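Local coordinates for dihydrodipicolinate synthase family protein (Sinorhizobium meliloti, PDB 4DNH) that is of unknown function but folds as an eight-stranded TIM barrel and is probably related to dihydrodipicolinate synthases, at residues R35-A40 / A288-L293; E262-D267 / A274-F279. All blocks are in the same frame, centred on the assembly; numbering follows the deposited sequence.

Contact 1: residues R35-A40 / A288-L293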
ATOM      1  N   ARG A  35      -0.918  17.957   0.167  1.00 55.23           N
ATOM      2  CA  ARG A  35      -0.028  16.803   0.251  1.00 52.37           C
ATOM      3  C   ARG A  35      -0.075  16.028  -1.052  1.00 51.25           C
ATOM      4  O   ARG A  35      -1.067  16.112  -1.772  1.00 51.08           O
ATOM      5  CB  ARG A  35      -0.469  15.868   1.378  1.00 51.84           C
ATOM      6  CG  ARG A  35      -0.424  16.460   2.778  1.00 53.62           C
ATOM      7  CD  ARG A  35       0.990  16.556   3.306  1.00 54.27           C
ATOM      8  NE  ARG A  35       1.017  17.149   4.642  1.00 56.18           N
ATOM      9  CZ  ARG A  35       1.107  18.454   4.881  1.00 57.52           C
ATOM     10  NH1 ARG A  35       1.186  19.318   3.876  1.00 57.11           N
ATOM     11  NH2 ARG A  35       1.116  18.897   6.128  1.00 58.40           N
ATOM     12  N   VAL A  36       0.988  15.270  -1.336  1.00 50.98           N
ATOM     13  CA  VAL A  36       0.994  14.242  -2.392  1.00 49.43           C
ATOM     14  C   VAL A  36       0.703  12.848  -1.812  1.00 49.67           C
ATOM     15  O   VAL A  36       1.540  12.254  -1.113  1.00 49.78           O
ATOM     16  CB  VAL A  36       2.333  14.216  -3.156  1.00 50.94           C
ATOM     17  CG1 VAL A  36       2.307  13.157  -4.256  1.00 52.42           C
ATOM     18  CG2 VAL A  36       2.627  15.584  -3.749  1.00 49.95           C
ATOM     19  N   ALA A  37      -0.486  12.329  -2.118  1.00 47.80           N
ATOM     20  CA  ALA A  37      -1.003  11.112  -1.501  1.00 42.00           C
ATOM     21  C   ALA A  37      -1.295  10.054  -2.534  1.00 42.27           C
ATOM     22  O   ALA A  37      -2.054  10.301  -3.472  1.00 43.05           O
ATOM     23  CB  ALA A  37      -2.265  11.419  -0.723  1.00 39.65           C
ATOM     24  N   PHE A  38      -0.700   8.874  -2.344  1.00 42.41           N
ATOM     25  CA  PHE A  38      -0.982   7.691  -3.146  1.00 42.52           C
ATOM     26  C   PHE A  38      -1.667   6.660  -2.275  1.00 45.14           C
ATOM     27  O   PHE A  38      -1.314   6.482  -1.103  1.00 47.73           O
ATOM     28  CB  PHE A  38       0.313   7.006  -3.569  1.00 42.89           C
ATOM     29  CG  PHE A  38       1.074   7.711  -4.648  1.00 42.42           C
ATOM     30  CD1 PHE A  38       2.030   8.665  -4.330  1.00 42.19           C
ATOM     31  CD2 PHE A  38       0.896   7.359  -5.974  1.00 39.98           C
ATOM     32  CE1 PHE A  38       2.759   9.292  -5.330  1.00 42.88           C
ATOM     33  CE2 PHE A  38       1.630   7.977  -6.971  1.00 40.93           C
ATOM     34  CZ  PHE A  38       2.557   8.948  -6.651  1.00 41.48           C
ATOM     35  N   ALA A  39      -2.603   5.932  -2.863  1.00 42.44           N
ATOM     36  CA  ALA A  39      -3.022   4.687  -2.269  1.00 39.32           C
ATOM     37  C   ALA A  39      -2.342   3.515  -2.999  1.00 42.72           C
ATOM     38  O   ALA A  39      -2.323   3.454  -4.236  1.00 40.73           O
ATOM     39  CB  ALA A  39      -4.530   4.573  -2.305  1.00 35.92           C
ATOM     40  N   ALA A  40      -1.739   2.604  -2.236  1.00 44.18           N
ATOM     41  CA  ALA A  40      -1.231   1.364  -2.816  1.00 41.22           C
ATOM     42  C   ALA A  40      -2.438   0.444  -2.990  1.00 41.68           C
ATOM     43  O   ALA A  40      -3.041   0.024  -2.003  1.00 44.65           O
ATOM     44  CB  ALA A  40      -0.186   0.734  -1.914  1.00 38.93           C
ATOM     45  N   ALA A 288     -11.407  13.139   1.878  1.00 48.46           N
ATOM     46  CA  ALA A 288     -12.102  14.198   2.622  1.00 49.65           C
ATOM     47  C   ALA A 288     -11.182  14.910   3.610  1.00 51.07           C
ATOM     48  O   ALA A 288     -11.287  16.120   3.801  1.00 55.47           O
ATOM     49  CB  ALA A 288     -13.321  13.640   3.343  1.00 48.62           C
ATOM     50  N   ALA A 289     -10.278  14.156   4.225  1.00 48.68           N
ATOM     51  CA  ALA A 289      -9.376  14.715   5.223  1.00 47.84           C
ATOM     52  C   ALA A 289      -8.209  15.462   4.597  1.00 48.27           C
ATOM     53  O   ALA A 289      -7.802  16.500   5.100  1.00 54.29           O
ATOM     54  CB  ALA A 289      -8.897  13.636   6.174  1.00 45.95           C
ATOM     55  N   LEU A 290      -7.676  14.945   3.503  1.00 46.24           N
ATOM     56  CA  LEU A 290      -6.639  15.649   2.769  1.00 49.64           C
ATOM     57  C   LEU A 290      -7.146  16.980   2.213  1.00 53.94           C
ATOM     58  O   LEU A 290      -6.371  17.926   2.057  1.00 56.41           O
ATOM     59  CB  LEU A 290      -6.087  14.782   1.637  1.00 48.79           C
ATOM     60  CG  LEU A 290      -5.221  13.581   2.032  1.00 46.07           C
ATOM     61  CD1 LEU A 290      -5.048  12.649   0.849  1.00 45.10           C
ATOM     62  CD2 LEU A 290      -3.868  13.988   2.583  1.00 45.13           C
ATOM     63  N   GLU A 291      -8.442  17.058   1.923  1.00 55.01           N
ATOM     64  CA  GLU A 291      -9.036  18.318   1.508  1.00 58.98           C
ATOM     65  C   GLU A 291      -9.049  19.319   2.663  1.00 60.49           C
ATOM     66  O   GLU A 291      -8.632  20.468   2.496  1.00 62.82           O
ATOM     67  CB  GLU A 291     -10.446  18.124   0.960  1.00 61.85           C
ATOM     68  CG  GLU A 291     -11.047  19.418   0.424  1.00 68.85           C
ATOM     69  CD  GLU A 291     -12.532  19.323   0.105  1.00 76.74           C
ATOM     70  OE1 GLU A 291     -13.124  18.229   0.231  1.00 76.71           O
ATOM     71  OE2 GLU A 291     -13.115  20.361  -0.274  1.00 82.06           O
ATOM     72  N   ALA A 292      -9.525  18.879   3.827  1.00 60.60           N
ATOM     73  CA  ALA A 292      -9.542  19.721   5.028  1.00 63.28           C
ATOM     74  C   ALA A 292      -8.135  20.228   5.397  1.00 63.28           C
ATOM     75  O   ALA A 292      -7.960  21.415   5.677  1.00 65.77           O
ATOM     76  CB  ALA A 292     -10.182  18.983   6.194  1.00 63.25           C
ATOM     77  N   LEU A 293      -7.142  19.335   5.369  1.00 59.57           N
ATOM     78  CA  LEU A 293      -5.740  19.702   5.605  1.00 57.56           C
ATOM     79  C   LEU A 293      -5.242  20.755   4.614  1.00 59.88           C
ATOM     80  O   LEU A 293      -4.541  21.700   5.006  1.00 64.01           O
ATOM     81  CB  LEU A 293      -4.853  18.472   5.508  1.00 54.36           C
ATOM     82  CG  LEU A 293      -3.605  18.299   6.369  1.00 54.40           C
ATOM     83  CD1 LEU A 293      -2.713  17.256   5.716  1.00 53.86           C
ATOM     84  CD2 LEU A 293      -2.824  19.576   6.611  1.00 55.45           C
TER

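Contact 2: residues E262-D267 / A274-F279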
ATOM      1  N   GLU A 262      -0.697  11.440  12.279  1.00 54.31           N
ATOM      2  CA  GLU A 262       0.322  12.227  12.973  1.00 54.86           C
ATOM      3  C   GLU A 262       1.431  12.687  12.035  1.00 53.63           C
ATOM      4  O   GLU A 262       1.863  13.848  12.098  1.00 56.83           O
ATOM      5  CB  GLU A 262       0.931  11.438  14.145  1.00 56.79           C
ATOM      6  CG  GLU A 262       1.943  12.241  14.959  1.00 61.72           C
ATOM      7  CD  GLU A 262       2.767  11.407  15.939  1.00 69.96           C
ATOM      8  OE1 GLU A 262       2.261  10.368  16.424  1.00 70.91           O
ATOM      9  OE2 GLU A 262       3.925  11.806  16.242  1.00 70.36           O
ATOM     10  N   LEU A 263       1.891  11.776  11.180  1.00 49.22           N
ATOM     11  CA  LEU A 263       3.010  12.051  10.281  1.00 49.29           C
ATOM     12  C   LEU A 263       2.643  12.962   9.113  1.00 49.68           C
ATOM     13  O   LEU A 263       3.417  13.869   8.776  1.00 51.55           O
ATOM     14  CB  LEU A 263       3.630  10.746   9.777  1.00 50.28           C
ATOM     15  CG  LEU A 263       4.158   9.779  10.846  1.00 51.69           C
ATOM     16  CD1 LEU A 263       4.327   8.381  10.274  1.00 50.19           C
ATOM     17  CD2 LEU A 263       5.463  10.292  11.418  1.00 52.91           C
ATOM     18  N   ILE A 264       1.470  12.729   8.503  1.00 48.22           N
ATOM     19  CA  ILE A 264       0.982  13.559   7.389  1.00 47.17           C
ATOM     20  C   ILE A 264       0.777  15.024   7.824  1.00 49.97           C
ATOM     21  O   ILE A 264       1.249  15.939   7.155  1.00 49.43           O
ATOM     22  CB  ILE A 264      -0.259  12.944   6.709  1.00 44.72           C
ATOM     23  CG1 ILE A 264       0.112  11.593   6.079  1.00 43.06           C
ATOM     24  CG2 ILE A 264      -0.799  13.845   5.610  1.00 44.45           C
ATOM     25  CD1 ILE A 264      -1.063  10.741   5.627  1.00 40.04           C
ATOM     26  N   ALA A 265       0.117  15.231   8.966  1.00 53.47           N
ATOM     27  CA  ALA A 265      -0.035  16.570   9.558  1.00 55.99           C
ATOM     28  C   ALA A 265       1.326  17.186   9.908  1.00 60.74           C
ATOM     29  O   ALA A 265       1.528  18.385   9.762  1.00 61.84           O
ATOM     30  CB  ALA A 265      -0.932  16.521  10.791  1.00 53.20           C
ATOM     31  N   GLY A 266       2.257  16.355  10.365  1.00 63.49           N
ATOM     32  CA  GLY A 266       3.621  16.804  10.652  1.00 63.62           C
ATOM     33  C   GLY A 266       3.819  17.539  11.967  1.00 63.73           C
ATOM     34  O   GLY A 266       2.887  17.725  12.751  1.00 62.17           O
ATOM     35  N   ASP A 267       5.059  17.950  12.202  1.00 65.70           N
ATOM     36  CA  ASP A 267       5.413  18.707  13.388  1.00 68.86           C
ATOM     37  C   ASP A 267       5.881  20.113  13.033  1.00 74.16           C
ATOM     38  O   ASP A 267       5.690  20.579  11.907  1.00 73.38           O
ATOM     39  CB  ASP A 267       6.471  17.964  14.224  1.00 68.28           C
ATOM     40  CG  ASP A 267       7.493  17.199  13.374  1.00 66.49           C
ATOM     41  OD1 ASP A 267       7.975  17.732  12.342  1.00 66.36           O
ATOM     42  OD2 ASP A 267       7.827  16.054  13.768  1.00 65.23           O
ATOM     43  N   ALA A 274       2.341  10.842   1.444  1.00 49.16           N
ATOM     44  CA  ALA A 274       1.685   9.566   1.712  1.00 45.50           C
ATOM     45  C   ALA A 274       1.685   8.592   0.552  1.00 44.08           C
ATOM     46  O   ALA A 274       1.397   8.949  -0.579  1.00 43.41           O
ATOM     47  CB  ALA A 274       0.263   9.793   2.193  1.00 43.99           C
ATOM     48  N   LEU A 275       2.016   7.350   0.861  1.00 45.32           N
ATOM     49  CA  LEU A 275       1.925   6.246  -0.076  1.00 44.37           C
ATOM     50  C   LEU A 275       1.584   5.037   0.800  1.00 43.83           C
ATOM     51  O   LEU A 275       2.462   4.341   1.338  1.00 43.14           O
ATOM     52  CB  LEU A 275       3.246   6.079  -0.824  1.00 44.71           C
ATOM     53  CG  LEU A 275       3.258   5.276  -2.124  1.00 46.13           C
ATOM     54  CD1 LEU A 275       4.641   5.428  -2.739  1.00 48.42           C
ATOM     55  CD2 LEU A 275       2.922   3.803  -1.880  1.00 44.27           C
ATOM     56  N   LEU A 276       0.283   4.819   0.942  1.00 43.27           N
ATOM     57  CA  LEU A 276      -0.257   3.962   1.984  1.00 41.71           C
ATOM     58  C   LEU A 276      -1.230   2.925   1.451  1.00 41.04           C
ATOM     59  O   LEU A 276      -2.119   3.242   0.652  1.00 39.70           O
ATOM     60  CB  LEU A 276      -0.995   4.827   3.012  1.00 41.43           C
ATOM     61  CG  LEU A 276      -0.145   5.697   3.933  1.00 41.19           C
ATOM     62  CD1 LEU A 276      -1.000   6.804   4.532  1.00 41.29           C
ATOM     63  CD2 LEU A 276       0.488   4.853   5.024  1.00 40.71           C
ATOM     64  N   GLY A 277      -1.081   1.689   1.923  1.00 41.09           N
ATOM     65  CA  GLY A 277      -2.088   0.653   1.701  1.00 38.28           C
ATOM     66  C   GLY A 277      -3.390   0.961   2.434  1.00 38.87           C
ATOM     67  O   GLY A 277      -4.453   0.567   1.976  1.00 39.78           O
ATOM     68  N   ILE A 278      -3.325   1.676   3.562  1.00 38.01           N
ATOM     69  CA  ILE A 278      -4.557   2.028   4.278  1.00 38.82           C
ATOM     70  C   ILE A 278      -5.427   3.017   3.476  1.00 41.52           C
ATOM     71  O   ILE A 278      -6.652   2.996   3.576  1.00 46.24           O
ATOM     72  CB  ILE A 278      -4.307   2.493   5.750  1.00 38.92           C
ATOM     73  CG1 ILE A 278      -5.626   2.768   6.496  1.00 38.30           C
ATOM     74  CG2 ILE A 278      -3.431   3.739   5.811  1.00 41.74           C
ATOM     75  CD1 ILE A 278      -6.467   1.542   6.767  1.00 38.87           C
ATOM     76  N   PHE A 279      -4.798   3.865   2.669  1.00 39.91           N
ATOM     77  CA  PHE A 279      -5.540   4.830   1.862  1.00 39.40           C
ATOM     78  C   PHE A 279      -6.415   4.175   0.803  1.00 42.20           C
ATOM     79  O   PHE A 279      -7.387   4.761   0.339  1.00 43.34           O
ATOM     80  CB  PHE A 279      -4.598   5.859   1.261  1.00 38.09           C
ATOM     81  CG  PHE A 279      -4.312   7.005   2.186  1.00 38.78           C
ATOM     82  CD1 PHE A 279      -4.732   6.960   3.514  1.00 38.33           C
ATOM     83  CD2 PHE A 279      -3.603   8.103   1.746  1.00 39.68           C
ATOM     84  CE1 PHE A 279      -4.479   7.999   4.371  1.00 40.72           C
ATOM     85  CE2 PHE A 279      -3.340   9.152   2.599  1.00 41.90           C
ATOM     86  CZ  PHE A 279      -3.780   9.104   3.917  1.00 43.04           C
TER

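Contact 1: residues R35-A40 / A288-L293
The backbones of Arg35 and Leu290 come closest, with 7.2 Å between Arg35 CA and Leu290 CA, a spacing that leaves side chains alone to bridge the barrel strand 37-40, with its lead-in, and the helix 283-294. Two residues from each segment do so. Leu290 and Leu293, one helical turn apart, face the strand, while Arg35 and Ala37, two positions apart in extended chain, face the helix. Leu290 spreads its two methyls over both partners: CD1 lies against Ala37 CB at 3.4 Å, and CD2 is 4.1 Å from Arg35 CB. With CG beside its backbone N (chi1 -71°), Leu290 directs this fork at the strand and packs directly on a residue of it.

Leu293 deals with the outer part of the arginine, crossing it at about a right angle. Its CD1 sits 3.8 Å from Arg35 CG and 3.9 Å from Arg35 NE, over one face of the guanidinium but displaced toward the rim, and its CD2 is 4.0 Å from Arg35 NH2. The arginine chain bends at chi2 (-75°), which takes its outer part across the leucine, and the polar end goes on to other partners: NE donates a hydrogen bond to the carbonyl oxygen of Ile264. Phe301 of helix 298-305 packs against Leu293 in turn. The contact thus splits the arginine by chemistry, its aliphatic stem and a guanidinium face meeting leucine methyls while NE satisfies a helix carbonyl, so a charged residue can serve as part of an apolar interface.

Contact 2: residues E262-D267 / A274-F279
Ala274 opens the second segment on strand 273-276 by turning its methyl to the helix 260-265, where Ala274 CB meets Ile264 CD1 at 3.8 Å. Here too the backbones are closest, Ala274 CA and Ile264 CA being 7.0 Å apart. The whole contact on the helix side is this one isoleucine, and the touching is done by its terminal methyl. Ile264 CG1 lies beside the backbone N (chi1 -63°), and an extended second torsion (chi2 168°) carries CD1 out to the strand, with the CG2 branch anti to that N.

Leu275 points its side chain to Tyr253 of the adjoining strand 251-254, and with Leu276 the chain faces the helix again. Leu276 CD1 comes to 4.1 Å from Ile264 CD1, a lighter touch than that of Ala274. Strand 251-254, helix 260-265 and strand 273-276 form a beta-alpha-beta unit, the repeating element of the TIM barrel, and Ile264 packs in the layer between that helix and the unit's last strand. Thr254 of the first strand also touches Ile264, so the isoleucine reaches both strands that its helix connects.

At Gly277 the chain leaves the strand; its backbone N is hydrogen-bonded to a glycerol that probably came from the crystallisation liquor. Ile278 then gives its backbone N to the carboxylate of Asp257. Phe279 turns its ring back over the strand: the ring's centre rests on Leu276 CD1, 3.6 Å from its plane. The Ile264 and Phe279 side chains come from opposite directions, and Ile264 CD1 meets Phe279 CZ at 3.6 Å, obliquely to the ring, while Tyr260 from the start of the helix packs beside the phenylalanine.

Read from the N terminus, the chain lays down strand 37-40, the first of the barrel, and runs through the other seven before helix 283-294 returns to it; contact 1 closes this long loop. Contact 2 falls within it as a short local closure, joining helix 260-265 to strand 273-276 across only a few residues. The two meet where the barrel shuts, since strands 37-40 and 273-276 are neighbours: Phe38 N lies 2.7 Å from Ala274 O, a probable hydrogen bond. The arginine of contact 1 also bonds to the helix of contact 2, and Ala39 CB packs on the backbone of Phe279. First strand, last strand and three helices thus join at one seam.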